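Local coordinates for uncharacterized protein from DUF364 family (Desulfitobacterium hafniense, PDB 3L5O) that is of unknown function but combines enolase-like and Rossmann-like folds around a putative active site with a possible role in heavy-metal chelation, at residues I23-I28 against C85-N90; S51-G56 against N106-A111; A99-Y104 against G221-P226. One frame throughout, in Å; residues are numbered along the deposited sequence.

Helix 91-105 ties the three contacts together. Contact 3 lies nearest the centre of the chain, its centre about 9 Å from that of contact 2 and about 12 Å from that of contact 1, whereas contacts 1 and 2 are about 19 Å apart between centres and do not touch. Contact 1 packs on contact 3 through Met27, a selenomethionine whose SE is 3.7 Å from Pro223 CG. Contact 2 joins contact 3 through Asn106, whose OD1 is hydrogen-bonded to Leu224 N (3.0 Å) and whose ND2 is bonded to Thr222 O. Contacts 1 and 3 probably lie where the enolase-like and Rossmann-like parts meet to form the proposed active site; contact 2 leads into it through Asn106.

Contact 1. Residues I23-I28 against C85-N90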
loop_
_atom_site.group_PDB
_atom_site.type_symbol
_atom_site.label_atom_id
_atom_site.label_comp_id
_atom_site.label_asym_id
_atom_site.label_seq_id
_atom_site.Cartn_x
_atom_site.Cartn_y
_atom_site.Cartn_z
ATOM N N ILE A 23 -4.537 13.769 0.663
ATOM C CA ILE A 23 -4.020 12.637 -0.095
ATOM C C ILE A 23 -5.072 11.545 -0.238
ATOM O O ILE A 23 -5.125 10.892 -1.262
ATOM C CB ILE A 23 -2.697 12.087 0.523
ATOM C CG1 ILE A 23 -2.029 11.110 -0.453
ATOM C CG2 ILE A 23 -2.942 11.406 1.846
ATOM C CD1 ILE A 23 -0.621 10.664 -0.031
ATOM N N TYR A 24 -5.895 11.349 0.787
ATOM C CA TYR A 24 -7.016 10.390 0.743
ATOM C C TYR A 24 -8.109 10.851 -0.206
ATOM O O TYR A 24 -8.581 10.061 -1.018
ATOM C CB TYR A 24 -7.632 10.151 2.154
ATOM C CG TYR A 24 -6.685 9.440 3.094
ATOM C CD1 TYR A 24 -5.771 10.153 3.862
ATOM C CD2 TYR A 24 -6.650 8.052 3.155
ATOM C CE1 TYR A 24 -4.861 9.502 4.686
ATOM C CE2 TYR A 24 -5.744 7.398 4.000
ATOM C CZ TYR A 24 -4.850 8.129 4.756
ATOM O OH TYR A 24 -3.923 7.497 5.576
ATOM N N ASP A 25 -8.507 12.119 -0.089
ATOM C CA ASP A 25 -9.502 12.742 -0.977
ATOM C C ASP A 25 -9.038 12.694 -2.459
ATOM O O ASP A 25 -9.808 12.414 -3.337
ATOM C CB ASP A 25 -9.709 14.204 -0.575
ATOM C CG ASP A 25 -10.348 14.385 0.811
ATOM O OD1 ASP A 25 -11.136 13.498 1.254
ATOM O OD2 ASP A 25 -10.139 15.451 1.478
ATOM N N ALA A 26 -7.764 12.953 -2.716
ATOM C CA ALA A 26 -7.180 12.842 -4.072
ATOM C C ALA A 26 -7.380 11.435 -4.665
ATOM O O ALA A 26 -7.753 11.299 -5.820
ATOM C CB ALA A 26 -5.676 13.174 -4.024
HETATM N N MSE A 27 -7.122 10.398 -3.875
HETATM C CA MSE A 27 -7.295 9.009 -4.325
HETATM C C MSE A 27 -8.749 8.690 -4.587
HETATM O O MSE A 27 -9.098 8.126 -5.625
HETATM C CB MSE A 27 -6.770 8.015 -3.295
HETATM C CG MSE A 27 -5.294 8.019 -3.128
HETATM SE SE MSE A 27 -4.716 6.576 -1.916
HETATM C CE MSE A 27 -5.290 7.052 -0.334
ATOM N N ILE A 28 -9.611 9.079 -3.653
ATOM C CA ILE A 28 -11.042 8.741 -3.746
ATOM C C ILE A 28 -11.676 9.464 -4.932
ATOM O O ILE A 28 -12.440 8.880 -5.708
ATOM C CB ILE A 28 -11.788 9.110 -2.417
ATOM C CG1 ILE A 28 -11.299 8.239 -1.248
ATOM C CG2 ILE A 28 -13.296 8.920 -2.583
ATOM C CD1 ILE A 28 -11.683 8.800 0.125
ATOM N N CYS A 85 -14.483 4.336 3.103
ATOM C CA CYS A 85 -14.099 3.533 4.269
ATOM C C CYS A 85 -12.623 3.619 4.629
ATOM O O CYS A 85 -12.278 3.350 5.773
ATOM C CB CYS A 85 -14.463 2.056 4.073
ATOM S SG CYS A 85 -16.213 1.715 3.997
ATOM N N VAL A 86 -11.769 3.991 3.672
ATOM C CA VAL A 86 -10.327 4.137 3.917
ATOM C C VAL A 86 -10.037 5.132 5.043
ATOM O O VAL A 86 -9.020 5.028 5.728
ATOM C CB VAL A 86 -9.538 4.525 2.621
ATOM C CG1 VAL A 86 -9.781 5.973 2.210
ATOM C CG2 VAL A 86 -8.017 4.237 2.781
ATOM N N LYS A 87 -10.954 6.068 5.252
ATOM C CA LYS A 87 -10.783 7.082 6.262
ATOM C C LYS A 87 -11.238 6.655 7.647
ATOM O O LYS A 87 -11.064 7.410 8.621
ATOM C CB LYS A 87 -11.514 8.330 5.849
ATOM C CG LYS A 87 -11.074 8.985 4.537
ATOM C CD LYS A 87 -11.813 10.337 4.484
ATOM C CE LYS A 87 -11.584 11.165 3.245
ATOM N NZ LYS A 87 -12.869 11.366 2.496
ATOM N N SER A 88 -11.735 5.427 7.766
ATOM C CA SER A 88 -12.261 4.949 9.040
ATOM C C SER A 88 -11.176 4.765 10.087
ATOM O O SER A 88 -10.059 4.328 9.779
ATOM C CB SER A 88 -12.993 3.636 8.846
ATOM O OG SER A 88 -13.386 3.120 10.090
ATOM N N TRP A 89 -11.508 5.075 11.342
ATOM C CA TRP A 89 -10.575 4.814 12.458
ATOM C C TRP A 89 -10.685 3.395 12.967
ATOM O O TRP A 89 -9.979 3.008 13.877
ATOM C CB TRP A 89 -10.791 5.826 13.578
ATOM C CG TRP A 89 -10.372 7.170 13.126
ATOM C CD1 TRP A 89 -11.179 8.230 12.836
ATOM C CD2 TRP A 89 -9.040 7.568 12.788
ATOM N NE1 TRP A 89 -10.422 9.280 12.377
ATOM C CE2 TRP A 89 -9.104 8.898 12.338
ATOM C CE3 TRP A 89 -7.789 6.928 12.820
ATOM C CZ2 TRP A 89 -7.974 9.611 11.950
ATOM C CZ3 TRP A 89 -6.670 7.636 12.437
ATOM C CH2 TRP A 89 -6.770 8.971 12.024
ATOM N N ASN A 90 -11.591 2.627 12.364
ATOM C CA ASN A 90 -11.643 1.187 12.501
ATOM C C ASN A 90 -10.787 0.631 11.366
ATOM O O ASN A 90 -11.133 0.741 10.197
ATOM C CB ASN A 90 -13.106 0.714 12.406
ATOM C CG ASN A 90 -13.241 -0.788 12.502
ATOM O OD1 ASN A 90 -12.504 -1.545 11.859
ATOM N ND2 ASN A 90 -14.165 -1.229 13.314
#
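Tyr24, on helix 22-29, meets Val86 with an edge of its ring: Val86 CG1 lies near the ring plane, 3.9 Å from Tyr24 CD2, and the other methyl, CG2, touches the same edge at CD2 and CE2. The hydroxyl at the far end of the ring is hydrogen-bonded to Val197 O. If an alanine replaced Val86, both of these methyls would go, and the tyrosine edge, together with CD1 of Ile28, would probably face a gap. Asp25 starts out away from the loop, but its carboxylate returns to form a salt bridge with Lys87, OD1 standing 3.0 Å from NZ; the hydrogen bond within it is weak. Lys87 comes in nearly at right angles to the aspartate, its chain extended as far as CE and then bent at the last torsion (chi4 118°), which leaves both CE and NZ beside OD1. Helix 22-29 lies between the two parts of the protein: one side faces the 3-10 turn and loop leading into helix 91-105, probably of the enolase-like part, while Tyr24 also touches Pro203 of helix 202-208 in the Rossmann-like part. Met27 also turns toward the loop, yet its side chain settles on Ile101 of helix 91-105. In Ile28, CG1 stands beside the backbone N (chi1 -66°) and the branch runs on extended, carrying CD1 to 4.0 Å from Val86 CG1. The same methyl lies beside the lysine end, 3.7 Å from Lys87 NZ, and Arg80 and Ala83 of helix 79-83 also touch the Ile28 side chain.

Contact 2. Residues S51-G56 against N106-A111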
loop_
_atom_site.group_PDB
_atom_site.type_symbol
_atom_site.label_atom_id
_atom_site.label_comp_id
_atom_site.label_asym_id
_atom_site.label_seq_id
_atom_site.Cartn_x
_atom_site.Cartn_y
_atom_site.Cartn_z
ATOM N N SER A 51 -13.737 -5.060 -8.795
ATOM C CA SER A 51 -14.667 -4.229 -9.559
ATOM C C SER A 51 -14.365 -4.523 -11.019
ATOM O O SER A 51 -13.273 -4.187 -11.476
ATOM C CB SER A 51 -14.439 -2.725 -9.304
ATOM O OG SER A 51 -15.334 -1.919 -10.083
ATOM N N GLY A 52 -15.329 -5.126 -11.733
ATOM C CA GLY A 52 -15.083 -5.693 -13.051
ATOM C C GLY A 52 -13.910 -6.661 -13.140
ATOM O O GLY A 52 -13.879 -7.684 -12.458
ATOM N N ASN A 53 -12.944 -6.326 -13.991
ATOM C CA ASN A 53 -11.685 -7.076 -14.155
ATOM C C ASN A 53 -10.541 -6.671 -13.180
ATOM O O ASN A 53 -9.448 -7.254 -13.206
ATOM C CB ASN A 53 -11.259 -6.914 -15.631
ATOM C CG ASN A 53 -9.907 -7.517 -15.948
ATOM O OD1 ASN A 53 -9.675 -8.710 -15.742
ATOM N ND2 ASN A 53 -9.013 -6.693 -16.503
ATOM N N GLY A 54 -10.787 -5.700 -12.307
ATOM C CA GLY A 54 -9.749 -5.152 -11.454
ATOM C C GLY A 54 -9.872 -5.641 -10.026
ATOM O O GLY A 54 -10.971 -5.702 -9.461
ATOM N N VAL A 55 -8.739 -5.967 -9.425
ATOM C CA VAL A 55 -8.697 -6.452 -8.055
ATOM C C VAL A 55 -7.714 -5.617 -7.217
ATOM O O VAL A 55 -6.546 -5.476 -7.578
ATOM C CB VAL A 55 -8.285 -7.951 -8.008
ATOM C CG1 VAL A 55 -8.055 -8.408 -6.553
ATOM C CG2 VAL A 55 -9.334 -8.789 -8.682
ATOM N N GLY A 56 -8.212 -5.084 -6.103
ATOM C CA GLY A 56 -7.399 -4.381 -5.135
ATOM C C GLY A 56 -7.360 -5.056 -3.778
ATOM O O GLY A 56 -8.281 -5.825 -3.393
ATOM N N ASN A 106 -5.477 -0.210 -9.736
ATOM C CA ASN A 106 -4.658 -1.391 -10.022
ATOM C C ASN A 106 -5.357 -2.380 -10.937
ATOM O O ASN A 106 -4.922 -3.527 -11.075
ATOM C CB ASN A 106 -4.184 -2.114 -8.727
ATOM C CG ASN A 106 -3.403 -1.205 -7.781
ATOM O OD1 ASN A 106 -3.207 -0.022 -8.052
ATOM N ND2 ASN A 106 -2.970 -1.760 -6.646
ATOM N N ASN A 107 -6.449 -1.930 -11.553
ATOM C CA ASN A 107 -7.075 -2.600 -12.678
ATOM C C ASN A 107 -6.019 -2.573 -13.790
ATOM O O ASN A 107 -5.431 -1.532 -14.021
ATOM C CB ASN A 107 -8.353 -1.804 -13.078
ATOM C CG ASN A 107 -9.067 -2.390 -14.233
ATOM O OD1 ASN A 107 -8.464 -2.692 -15.249
ATOM N ND2 ASN A 107 -10.373 -2.558 -14.099
ATOM N N PRO A 108 -5.748 -3.691 -14.466
ATOM C CA PRO A 108 -4.685 -3.706 -15.485
ATOM C C PRO A 108 -4.901 -2.659 -16.599
ATOM O O PRO A 108 -3.939 -1.992 -16.969
ATOM C CB PRO A 108 -4.728 -5.145 -16.032
ATOM C CG PRO A 108 -6.057 -5.663 -15.659
ATOM C CD PRO A 108 -6.403 -5.005 -14.347
ATOM N N GLN A 109 -6.122 -2.506 -17.106
ATOM C CA GLN A 109 -6.399 -1.471 -18.099
ATOM C C GLN A 109 -6.271 -0.034 -17.549
ATOM O O GLN A 109 -5.785 0.846 -18.260
ATOM C CB GLN A 109 -7.777 -1.676 -18.780
ATOM N N VAL A 110 -6.689 0.209 -16.302
ATOM C CA VAL A 110 -6.623 1.564 -15.738
ATOM C C VAL A 110 -5.171 1.951 -15.518
ATOM O O VAL A 110 -4.751 3.060 -15.829
ATOM C CB VAL A 110 -7.375 1.679 -14.383
ATOM C CG1 VAL A 110 -7.022 2.991 -13.663
ATOM C CG2 VAL A 110 -8.883 1.556 -14.582
ATOM N N ALA A 111 -4.418 1.012 -14.965
ATOM C CA ALA A 111 -3.016 1.194 -14.674
ATOM C C ALA A 111 -2.249 1.531 -15.945
ATOM O O ALA A 111 -1.467 2.468 -15.969
ATOM C CB ALA A 111 -2.456 -0.072 -14.018
HETATM O O HOH W 1 -11.623 -1.916 -11.804
HETATM O O HOH W 2 -12.729 -3.717 -15.976
HETATM O O HOH W 3 -4.414 -5.458 -9.368
HETATM O O HOH W 4 -6.495 -6.037 -11.311
#
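Gly54 and Asn107 bring their CA atoms within 3.9 Å of each other, where the type II' turn from Ser51 to Gly54 meets the link between helix 91-105 and helix 108-113. The turn closes a tight beta hairpin of the three-stranded antiparallel sheet, consistent with the enolase-like part of the fold. Gly54, with no side chain, lets Asn107 CB come to 4.0 Å from its CA. No direct hydrogen bond joins the segments; water does the bridging. Asn107 holds CG anti to its N (chi1 179°), which sets its amide beside Gly54. From there ND2 donates to a water 2.7 Å away that in turn donates to Ser51 O, and to a second water that also accepts from Asn53 N. The other amide atom, OD1, accepts weakly from Gln109 N at 3.0 Å, so Asn107 both caps helix 108-113 and faces the hairpin. Further along, Asn106 O accepts from two waters: one, 2.6 Å from it, also donates to Val55 O, and the other accepts from Val55 N. At the exposed end of the turn, the Asn53 side chain brings ND2 to the CG corner of Pro108, 3.2 Å away.

Contact 3. Residues A99-Y104 against G221-P226; sequences AAINAY and GTPLAP
Asn102 reaches from helix 91-105 to Gly221, its ND2 donating to Gly221 O at 3.0 Å and an angle of 161°. The pair joins what is probably the enolase-like part to a loop that leaves strand 214-218 of the largely parallel Rossmann-like sheet. Gly221 O lies close to the plane of the asparagine amide, but the donor stands well above the carbonyl plane, 63° out of it, and misses the lone-pair directions. The other amide atom, OD1, sits over one face of the Pro223 ring, 3.0 Å from CA and 3.1 Å from CB. With CG beside the backbone N (chi1 -72°), the amide swings across to the loop. Next to it Ile101 brings CG2 to the CB-CG rim of the proline ring, 4.0 Å from Pro223 CB. Farther out, Asn102 ND2 is also hydrogen-bonded to Leu57 O, which ties the amide to strand 54-59. Ala83 touches Ile101, and Leu98 touches Pro223. On the loop side Thr222 OG1 is hydrogen-bonded to Gly219 O. Beyond it the chain bends in an inverse gamma turn centred on Leu224, where Ala225 N donates weakly to Pro223 O at 3.0 Å.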
loop_
_atom_site.group_PDB
_atom_site.type_symbol
_atom_site.label_atom_id
_atom_site.label_comp_id
_atom_site.label_asym_id
_atom_site.label_seq_id
_atom_site.Cartn_x
_atom_site.Cartn_y
_atom_site.Cartn_z
ATOM N N ALA A 99 -8.682 -1.533 -0.283
ATOM C CA ALA A 99 -8.987 -2.528 -1.312
ATOM C C ALA A 99 -9.865 -1.950 -2.464
ATOM O O ALA A 99 -9.567 -2.153 -3.641
ATOM C CB ALA A 99 -9.617 -3.784 -0.675
ATOM N N ALA A 100 -10.872 -1.149 -2.120
ATOM C CA ALA A 100 -11.733 -0.509 -3.091
ATOM C C ALA A 100 -10.954 0.507 -3.936
ATOM O O ALA A 100 -11.073 0.523 -5.157
ATOM C CB ALA A 100 -12.903 0.196 -2.386
ATOM N N ILE A 101 -10.137 1.334 -3.298
ATOM C CA ILE A 101 -9.257 2.236 -4.057
ATOM C C ILE A 101 -8.420 1.463 -5.079
ATOM O O ILE A 101 -8.313 1.860 -6.248
ATOM C CB ILE A 101 -8.358 3.035 -3.094
ATOM C CG1 ILE A 101 -9.198 4.074 -2.363
ATOM C CG2 ILE A 101 -7.190 3.698 -3.837
ATOM C CD1 ILE A 101 -8.502 4.685 -1.173
ATOM N N ASN A 102 -7.860 0.336 -4.645
ATOM C CA ASN A 102 -6.898 -0.390 -5.481
ATOM C C ASN A 102 -7.597 -1.191 -6.575
ATOM O O ASN A 102 -6.972 -1.544 -7.579
ATOM C CB ASN A 102 -5.991 -1.277 -4.622
ATOM C CG ASN A 102 -4.986 -0.465 -3.809
ATOM O OD1 ASN A 102 -4.560 0.614 -4.209
ATOM N ND2 ASN A 102 -4.620 -0.979 -2.666
ATOM N N ALA A 103 -8.892 -1.453 -6.400
ATOM C CA ALA A 103 -9.702 -2.111 -7.438
ATOM C C ALA A 103 -9.836 -1.201 -8.649
ATOM O O ALA A 103 -9.841 -1.677 -9.743
ATOM C CB ALA A 103 -11.055 -2.479 -6.910
ATOM N N TYR A 104 -9.929 0.115 -8.453
ATOM C CA TYR A 104 -9.856 1.042 -9.606
ATOM C C TYR A 104 -8.400 1.148 -10.124
ATOM O O TYR A 104 -8.124 0.694 -11.218
ATOM C CB TYR A 104 -10.346 2.428 -9.263
ATOM C CG TYR A 104 -10.133 3.392 -10.402
ATOM C CD1 TYR A 104 -10.800 3.223 -11.615
ATOM C CD2 TYR A 104 -9.289 4.472 -10.268
ATOM C CE1 TYR A 104 -10.608 4.106 -12.662
ATOM C CE2 TYR A 104 -9.093 5.361 -11.306
ATOM C CZ TYR A 104 -9.757 5.175 -12.489
ATOM O OH TYR A 104 -9.540 6.084 -13.478
ATOM N N GLY A 221 -0.825 -3.356 -1.132
ATOM C CA GLY A 221 -1.868 -2.368 -0.978
ATOM C C GLY A 221 -1.527 -0.947 -1.428
ATOM O O GLY A 221 -2.258 0.004 -1.134
ATOM N N THR A 222 -0.455 -0.801 -2.191
ATOM C CA THR A 222 -0.077 0.478 -2.760
ATOM C C THR A 222 -0.931 0.743 -3.996
ATOM O O THR A 222 -0.962 -0.086 -4.921
ATOM C CB THR A 222 1.383 0.442 -3.180
ATOM O OG1 THR A 222 2.211 0.157 -2.028
ATOM C CG2 THR A 222 1.819 1.797 -3.713
ATOM N N PRO A 223 -1.645 1.869 -3.999
ATOM C CA PRO A 223 -2.348 2.320 -5.202
ATOM C C PRO A 223 -1.390 2.845 -6.254
ATOM O O PRO A 223 -0.492 3.625 -5.939
ATOM C CB PRO A 223 -3.292 3.431 -4.677
ATOM C CG PRO A 223 -3.168 3.440 -3.186
ATOM C CD PRO A 223 -1.876 2.770 -2.852
ATOM N N LEU A 224 -1.595 2.426 -7.494
ATOM C CA LEU A 224 -0.747 2.798 -8.600
ATOM C C LEU A 224 -1.313 4.054 -9.255
ATOM O O LEU A 224 -1.671 4.076 -10.447
ATOM C CB LEU A 224 -0.625 1.610 -9.556
ATOM C CG LEU A 224 0.067 0.378 -8.926
ATOM C CD1 LEU A 224 -0.139 -0.853 -9.766
ATOM C CD2 LEU A 224 1.572 0.592 -8.699
ATOM N N ALA A 225 -1.356 5.102 -8.432
ATOM C CA ALA A 225 -2.131 6.308 -8.641
ATOM C C ALA A 225 -1.151 7.478 -8.745
ATOM O O ALA A 225 -0.722 8.038 -7.715
ATOM C CB ALA A 225 -3.049 6.514 -7.466
ATOM N N PRO A 226 -0.767 7.824 -9.973
ATOM C CA PRO A 226 0.183 8.919 -10.212
ATOM C C PRO A 226 -0.192 10.232 -9.542
ATOM O O PRO A 226 0.689 11.050 -9.361
ATOM C CB PRO A 226 0.166 9.083 -11.728
ATOM C CG PRO A 226 -0.290 7.774 -12.266
ATOM C CD PRO A 226 -1.190 7.171 -11.224
#